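Local coordinates for alanine racemase (Acinetobacter baumannii, PDB 4QHR), which is a two-domain protein of the alanine racemase family, with an N-terminal TIM-barrel domain, a distinct C-terminal domain and a pyridoxal-phosphate group attached to a lysine, at residues V81-E84 with D85-P88. Numbering follows the deposited sequence.
Sequences VFSE and DEMP
Glu86 reaches back past Val81 to lay its carboxylate against the backbone at Phe82, where OE2 sits at the ring edge, 3.3 Å from Phe82 CB, with the Phe82 ring and the Glu86 carboxylate 27° apart. Glu86 OE2 accepts a hydrogen bond from Phe82 N at 2.9 Å, the donor coming from above the carboxylate plane, and a weak bond from Ser83 N at 3.1 Å. A third donor, the N of Met1 of the second subunit, also bonds OE2; if charged, it would probably stabilise the carboxylate. Glu86 CG lies anti to its own carbonyl carbon (chi1 -58°), and the extended chain beyond it spans the distance to Phe82. Glu86 OE1 instead rests 3.5 Å from Val81 CB. The Ser83 hydroxyl donates to Asp85 OD1 at 2.6 Å, on the syn side and 32° out of plane. Met87, bent at chi2 and chi3, brings SD to 3.8 Å from Val81 CG2, the two side chains crossing at about a right angle; Trp107 and Leu108 of helix 102-110 pack on Val81 and Met87 respectively. Glu84 OE2 forms a salt bridge with Lys110 NZ. Two successive backbone bonds, Glu86 N to Ser83 O (3.1 Å) and Met87 N to Glu84 O (2.8 Å), each close a three-residue step, giving overlapping type I turns. They lead the loop after strand 75-77 into helix 87-92, a strand-to-helix connection of the TIM barrel, here lying against the second subunit.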
loop_
_atom_site.group_PDB
_atom_site.type_symbol
_atom_site.label_atom_id
_atom_site.label_comp_id
_atom_site.label_asym_id
_atom_site.label_seq_id
_atom_site.Cartn_x
_atom_site.Cartn_y
_atom_site.Cartn_z
ATOM N N VAL A 81 20.163 0.535 -16.878
ATOM C CA VAL A 81 19.040 0.536 -17.834
ATOM C C VAL A 81 18.519 -0.888 -18.037
ATOM O O VAL A 81 19.298 -1.871 -17.958
ATOM C CB VAL A 81 19.394 1.218 -19.150
ATOM C CG1 VAL A 81 19.849 2.655 -18.862
ATOM C CG2 VAL A 81 20.441 0.457 -19.925
ATOM N N PHE A 82 17.221 -0.961 -18.333
ATOM C CA PHE A 82 16.508 -2.217 -18.533
ATOM C C PHE A 82 16.376 -2.569 -20.021
ATOM O O PHE A 82 16.200 -3.724 -20.370
ATOM C CB PHE A 82 15.120 -2.156 -17.816
ATOM C CG PHE A 82 15.234 -1.861 -16.352
ATOM C CD1 PHE A 82 15.291 -0.558 -15.913
ATOM C CD2 PHE A 82 15.371 -2.904 -15.404
ATOM C CE1 PHE A 82 15.449 -0.275 -14.565
ATOM C CE2 PHE A 82 15.498 -2.636 -14.061
ATOM C CZ PHE A 82 15.537 -1.322 -13.629
ATOM N N SER A 83 16.473 -1.591 -20.893
ATOM C CA SER A 83 16.453 -1.820 -22.333
ATOM C C SER A 83 17.436 -0.839 -22.961
ATOM O O SER A 83 17.650 0.286 -22.431
ATOM C CB SER A 83 15.006 -1.685 -22.886
ATOM O OG SER A 83 14.492 -0.361 -22.724
ATOM N N GLU A 84 18.014 -1.205 -24.110
ATOM C CA GLU A 84 19.037 -0.334 -24.738
ATOM C C GLU A 84 18.509 1.056 -25.089
ATOM O O GLU A 84 19.235 2.058 -24.968
ATOM C CB GLU A 84 19.657 -0.966 -25.975
ATOM C CG GLU A 84 20.857 -0.182 -26.470
ATOM C CD GLU A 84 21.315 -0.637 -27.820
ATOM O OE1 GLU A 84 21.016 -1.804 -28.201
ATOM O OE2 GLU A 84 21.985 0.181 -28.495
ATOM N N ASP A 85 17.244 1.127 -25.497
ATOM C CA ASP A 85 16.690 2.443 -25.897
ATOM C C ASP A 85 16.633 3.465 -24.765
ATOM O O ASP A 85 16.339 4.612 -24.997
ATOM C CB ASP A 85 15.345 2.292 -26.623
ATOM C CG ASP A 85 14.233 1.781 -25.741
ATOM O OD1 ASP A 85 14.401 1.548 -24.525
ATOM O OD2 ASP A 85 13.123 1.568 -26.325
ATOM N N GLU A 86 16.894 3.061 -23.533
ATOM C CA GLU A 86 17.059 4.028 -22.439
ATOM C C GLU A 86 18.368 4.755 -22.468
ATOM O O GLU A 86 18.472 5.831 -21.878
ATOM C CB GLU A 86 16.907 3.355 -21.065
ATOM C CG GLU A 86 15.577 2.644 -20.820
ATOM C CD GLU A 86 15.609 1.884 -19.495
ATOM O OE1 GLU A 86 16.173 2.439 -18.532
ATOM O OE2 GLU A 86 15.086 0.770 -19.401
ATOM N N MET A 87 19.394 4.201 -23.126
ATOM C CA MET A 87 20.706 4.834 -23.143
ATOM C C MET A 87 20.747 6.284 -23.662
ATOM O O MET A 87 21.369 7.125 -22.998
ATOM C CB MET A 87 21.750 3.970 -23.903
ATOM C CG MET A 87 22.123 2.689 -23.145
ATOM S SD MET A 87 22.801 2.978 -21.493
ATOM C CE MET A 87 24.261 3.888 -21.927
ATOM N N PRO A 88 20.113 6.574 -24.807
ATOM C CA PRO A 88 20.158 7.967 -25.322
ATOM C C PRO A 88 19.522 8.940 -24.366
ATOM O O PRO A 88 20.004 10.080 -24.232
ATOM C CB PRO A 88 19.372 7.904 -26.650
ATOM C CG PRO A 88 19.430 6.487 -27.074
ATOM C CD PRO A 88 19.500 5.653 -25.796
#